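PDB 6GRE: plasmodesmata-located protein 5 from Arabidopsis thaliana, which restricts plasmodesmatal permeability during salicylic acid-triggered immune responses by regulating callose deposition, and is required for systemic acquired resistance. Local coordinates for residues 145-157 and 164-178. Residues are numbered along the deposited sequence; the frame is centred on the assembly and turned at random.
Sequences GSLGTGDGSYRTG and GVAQCSGDLSTSQCQ. With NA (sodium ion), chain K; EDO (1,2-ethanediol), chain I.
Arg155 and Ala166 pair in the middle of an antiparallel beta hairpin, built from strands 154-159 and 162-168 of the second Gnk2-homologous (DUF26) domain in this extracellular tandem. Two backbone bonds join them, Arg155 N to Ala166 O and Ala166 N to Arg155 O, both 2.8 Å. Gly157 and Gly164 bond the same way, and Cys168 N reaches Ser153 O just before the edge strand begins.

The polar centre is the Arg155 guanidinium, on the sheet face that carries helices 134-149 and 174-192. An extended chain from CG to NE takes it past Leu181 to the loop after helix 134-149. There NE donates to Gly152 O at 2.8 Å, with NH2 adding a longer bond to the same oxygen, while NH1 meets Leu147 O almost straight (172°). End-on, NH1 and NH2 share Gln178 OE1, which lies in the guanidinium plane; the amide is nearly coplanar with it, 16° away. A bend at chi2 (65°) turns the Gln178 amide back, and its NE2 donates to Gly148 O at 2.9 Å. The arginine therefore ties Leu147, Gly152 in the loop that follows, and Gln178 in the first turns of helix 174-192 together, its rotation fixed by acceptors around its rim.

Apolar contacts flank this network: Leu147 lays CD2 3.7 Å from Gly164 C and CB near Ala166 CB. Beside the loop, the Cys168-Cys177 disulfide joins strand 162-168 to helix 174-192, with Cys177 SG against Gly152 O and Ser153 CA; a water accepts from Ser153 OG and donates to Ser169 O and Leu172 O.

On the other sheet face, the Tyr154 ring crosses Val165 obliquely, Tyr154 CE1 3.5 Å from Val165 CG1, and Tyr154 OH binds the sodium ion at 2.6 Å, shared with Asp69 from the first domain.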
loop_
_atom_site.group_PDB
_atom_site.type_symbol
_atom_site.label_atom_id
_atom_site.label_comp_id
_atom_site.label_asym_id
_atom_site.label_seq_id
_atom_site.Cartn_x
_atom_site.Cartn_y
_atom_site.Cartn_z
ATOM N N GLY A 145 19.364 0.916 2.137
ATOM C CA GLY A 145 19.556 1.475 3.476
ATOM C C GLY A 145 19.098 2.908 3.569
ATOM O O GLY A 145 18.571 3.369 4.601
ATOM N N SER A 146 19.260 3.648 2.482
ATOM C CA SER A 146 18.845 5.054 2.445
ATOM C C SER A 146 17.343 5.204 2.691
ATOM O O SER A 146 16.890 6.215 3.209
ATOM C CB SER A 146 19.233 5.728 1.133
ATOM O OG SER A 146 18.347 5.417 0.039
ATOM N N LEU A 147 16.551 4.201 2.296
ATOM C CA LEU A 147 15.111 4.235 2.517
ATOM C C LEU A 147 14.802 4.294 4.023
ATOM O O LEU A 147 13.749 4.792 4.399
ATOM C CB LEU A 147 14.450 3.016 1.866
ATOM C CG LEU A 147 14.597 2.930 0.346
ATOM C CD1 LEU A 147 13.977 1.629 -0.175
ATOM C CD2 LEU A 147 13.955 4.124 -0.339
ATOM N N GLY A 148 15.645 3.699 4.864
ATOM C CA GLY A 148 15.369 3.644 6.319
ATOM C C GLY A 148 15.689 4.952 7.012
ATOM O O GLY A 148 15.188 5.203 8.099
ATOM N N THR A 149 16.552 5.772 6.413
ATOM C CA THR A 149 17.045 6.960 7.100
ATOM C C THR A 149 16.297 8.169 6.576
ATOM O O THR A 149 16.436 9.275 7.096
ATOM C CB THR A 149 18.567 7.089 6.971
ATOM O OG1 THR A 149 18.931 7.000 5.595
ATOM C CG2 THR A 149 19.307 6.010 7.721
ATOM N N GLY A 150 15.515 7.939 5.524
ATOM C CA GLY A 150 14.710 8.914 4.901
ATOM C C GLY A 150 13.551 9.235 5.794
ATOM O O GLY A 150 13.341 8.537 6.790
ATOM N N ASP A 151 12.830 10.305 5.463
ATOM C CA ASP A 151 11.859 10.872 6.387
ATOM C C ASP A 151 10.454 10.798 5.781
ATOM O O ASP A 151 10.274 10.802 4.556
ATOM C CB ASP A 151 12.278 12.278 6.814
ATOM C CG ASP A 151 13.375 12.238 7.868
ATOM O OD1 ASP A 151 13.963 11.144 8.037
ATOM O OD2 ASP A 151 13.608 13.281 8.544
ATOM N N GLY A 152 9.482 10.674 6.686
ATOM C CA GLY A 152 8.072 10.689 6.376
ATOM C C GLY A 152 7.594 9.388 5.758
ATOM O O GLY A 152 8.285 8.344 5.816
ATOM N N SER A 153 6.399 9.446 5.185
ATOM C CA SER A 153 5.669 8.237 4.862
ATOM C C SER A 153 5.935 7.754 3.441
ATOM O O SER A 153 5.488 6.676 3.072
ATOM C CB SER A 153 4.209 8.432 5.102
ATOM O OG SER A 153 4.018 8.649 6.507
ATOM N N TYR A 154 6.584 8.581 2.618
ATOM C CA TYR A 154 6.947 8.191 1.250
ATOM C C TYR A 154 8.408 8.547 1.024
ATOM O O TYR A 154 8.810 9.701 1.217
ATOM C CB TYR A 154 6.111 8.904 0.184
ATOM C CG TYR A 154 6.442 8.456 -1.208
ATOM C CD1 TYR A 154 6.162 7.168 -1.612
ATOM C CD2 TYR A 154 7.107 9.292 -2.095
ATOM C CE1 TYR A 154 6.498 6.716 -2.870
ATOM C CE2 TYR A 154 7.406 8.873 -3.378
ATOM C CZ TYR A 154 7.132 7.569 -3.759
ATOM O OH TYR A 154 7.385 7.086 -5.019
ATOM N N ARG A 155 9.227 7.561 0.700
ATOM C CA ARG A 155 10.661 7.765 0.644
ATOM C C ARG A 155 11.201 7.136 -0.635
ATOM O O ARG A 155 10.798 6.059 -1.014
ATOM C CB ARG A 155 11.354 7.078 1.812
ATOM C CG ARG A 155 10.819 7.539 3.160
ATOM C CD ARG A 155 11.412 6.715 4.248
ATOM N NE ARG A 155 10.709 6.979 5.491
ATOM C CZ ARG A 155 11.139 6.573 6.661
ATOM N NH1 ARG A 155 12.203 5.797 6.738
ATOM N NH2 ARG A 155 10.443 6.894 7.747
ATOM N N THR A 156 12.124 7.830 -1.295
ATOM C CA THR A 156 12.744 7.281 -2.494
ATOM C C THR A 156 14.241 7.568 -2.444
ATOM O O THR A 156 14.694 8.482 -1.751
ATOM C CB THR A 156 12.187 7.859 -3.792
ATOM O OG1 THR A 156 12.406 9.277 -3.825
ATOM C CG2 THR A 156 10.702 7.643 -3.940
ATOM N N GLY A 157 15.017 6.709 -3.096
ATOM C CA GLY A 157 16.435 6.858 -3.196
ATOM C C GLY A 157 16.927 6.229 -4.472
ATOM O O GLY A 157 16.343 5.261 -4.953
ATOM N N GLY A 164 15.087 2.846 -5.320
ATOM C CA GLY A 164 14.318 2.302 -4.209
ATOM C C GLY A 164 13.156 3.193 -3.867
ATOM O O GLY A 164 13.210 4.425 -4.037
ATOM N N VAL A 165 12.085 2.572 -3.392
ATOM C CA VAL A 165 10.892 3.257 -2.949
ATOM C C VAL A 165 10.422 2.585 -1.667
ATOM O O VAL A 165 10.364 1.349 -1.569
ATOM C CB VAL A 165 9.775 3.225 -4.006
ATOM C CG1 VAL A 165 8.494 3.923 -3.551
ATOM C CG2 VAL A 165 10.240 3.787 -5.333
ATOM N N ALA A 166 9.984 3.393 -0.721
ATOM C CA ALA A 166 9.338 2.837 0.512
ATOM C C ALA A 166 8.152 3.704 0.853
ATOM O O ALA A 166 8.187 4.923 0.676
ATOM C CB ALA A 166 10.269 2.774 1.668
ATOM N N GLN A 167 7.062 3.108 1.304
ATOM C CA GLN A 167 5.875 3.917 1.650
ATOM C C GLN A 167 5.160 3.246 2.819
ATOM O O GLN A 167 5.039 1.996 2.861
ATOM C CB GLN A 167 4.868 4.095 0.501
ATOM C CG GLN A 167 3.785 5.164 0.788
ATOM C CD GLN A 167 3.031 5.852 -0.362
ATOM O OE1 GLN A 167 2.673 7.079 -0.375
ATOM N NE2 GLN A 167 2.670 5.042 -1.323
ATOM N N CYS A 168 4.722 4.063 3.765
ATOM C CA CYS A 168 3.839 3.666 4.844
ATOM C C CYS A 168 2.408 4.065 4.550
ATOM O O CYS A 168 2.167 5.127 4.000
ATOM C CB CYS A 168 4.157 4.438 6.102
ATOM S SG CYS A 168 5.744 3.906 6.732
ATOM N N SER A 169 1.455 3.230 4.959
ATOM C CA SER A 169 0.072 3.610 4.964
ATOM C C SER A 169 -0.057 4.953 5.705
ATOM O O SER A 169 0.501 5.125 6.773
ATOM C CB SER A 169 -0.704 2.508 5.600
ATOM O OG SER A 169 -2.104 2.676 5.441
ATOM N N GLY A 170 -0.874 5.842 5.141
ATOM C CA GLY A 170 -0.954 7.250 5.560
ATOM C C GLY A 170 -1.524 7.422 6.945
ATOM O O GLY A 170 -1.406 8.516 7.495
ATOM N N ASP A 171 -2.137 6.372 7.513
ATOM C CA ASP A 171 -2.746 6.452 8.833
ATOM C C ASP A 171 -1.739 6.211 9.958
ATOM O O ASP A 171 -2.074 6.447 11.126
ATOM C CB ASP A 171 -3.875 5.441 8.979
ATOM C CG ASP A 171 -3.380 4.025 8.834
ATOM O OD1 ASP A 171 -2.873 3.712 7.707
ATOM O OD2 ASP A 171 -3.408 3.277 9.825
ATOM N N LEU A 172 -0.526 5.732 9.641
ATOM C CA LEU A 172 0.472 5.441 10.654
ATOM C C LEU A 172 1.089 6.751 11.148
ATOM O O LEU A 172 1.304 7.662 10.366
ATOM C CB LEU A 172 1.605 4.563 10.117
ATOM C CG LEU A 172 1.238 3.131 9.714
ATOM C CD1 LEU A 172 2.502 2.317 9.493
ATOM C CD2 LEU A 172 0.360 2.486 10.749
ATOM N N SER A 173 1.436 6.751 12.436
ATOM C CA SER A 173 2.203 7.859 13.002
ATOM C C SER A 173 3.631 7.826 12.462
ATOM O O SER A 173 4.083 6.845 11.880
ATOM C CB SER A 173 2.237 7.796 14.491
ATOM O OG SER A 173 3.033 6.707 14.920
ATOM N N THR A 174 4.380 8.893 12.726
ATOM C CA THR A 174 5.783 8.922 12.349
ATOM C C THR A 174 6.539 7.712 12.898
ATOM O O THR A 174 7.296 7.032 12.163
ATOM C CB THR A 174 6.472 10.212 12.817
ATOM O OG1 THR A 174 5.696 11.259 12.261
ATOM C CG2 THR A 174 7.898 10.318 12.343
ATOM N N SER A 175 6.366 7.423 14.188
ATOM C CA SER A 175 7.020 6.348 14.854
ATOM C C SER A 175 6.590 4.994 14.261
ATOM O O SER A 175 7.394 4.106 14.041
ATOM C CB SER A 175 6.736 6.411 16.342
ATOM O OG SER A 175 7.258 5.268 16.978
ATOM N N GLN A 176 5.276 4.861 14.091
ATOM C CA GLN A 176 4.757 3.566 13.574
ATOM C C GLN A 176 5.312 3.313 12.167
ATOM O O GLN A 176 5.692 2.203 11.825
ATOM C CB GLN A 176 3.240 3.615 13.504
ATOM C CG GLN A 176 2.583 3.498 14.874
ATOM C CD GLN A 176 1.091 3.675 14.766
ATOM O OE1 GLN A 176 0.593 4.506 14.009
ATOM N NE2 GLN A 176 0.360 2.824 15.494
ATOM N N CYS A 177 5.348 4.379 11.387
ATOM C CA CYS A 177 5.873 4.299 10.025
ATOM C C CYS A 177 7.333 3.840 10.032
ATOM O O CYS A 177 7.701 2.896 9.324
ATOM C CB CYS A 177 5.732 5.632 9.326
ATOM S SG CYS A 177 6.459 5.640 7.663
ATOM N N GLN A 178 8.170 4.497 10.847
ATOM C CA GLN A 178 9.549 4.104 10.903
ATOM C C GLN A 178 9.718 2.650 11.375
ATOM O O GLN A 178 10.604 1.930 10.901
ATOM C CB GLN A 178 10.360 5.080 11.766
ATOM C CG GLN A 178 11.816 4.693 11.828
ATOM C CD GLN A 178 12.519 4.784 10.488
ATOM O OE1 GLN A 178 12.102 5.550 9.634
ATOM N NE2 GLN A 178 13.658 4.124 10.361
HETATM NA NA NA K . 8.800 8.333 -6.876
HETATM C C1 EDO I . 2.401 1.000 17.582
HETATM O O1 EDO I . 1.018 1.150 17.713
HETATM C C2 EDO I . 2.845 -0.193 18.389
HETATM O O2 EDO I . 3.581 -1.055 17.525
HETATM O O HOH W 1 2.152 7.263 7.604
HETATM O O HOH W 2 8.227 8.076 9.609
#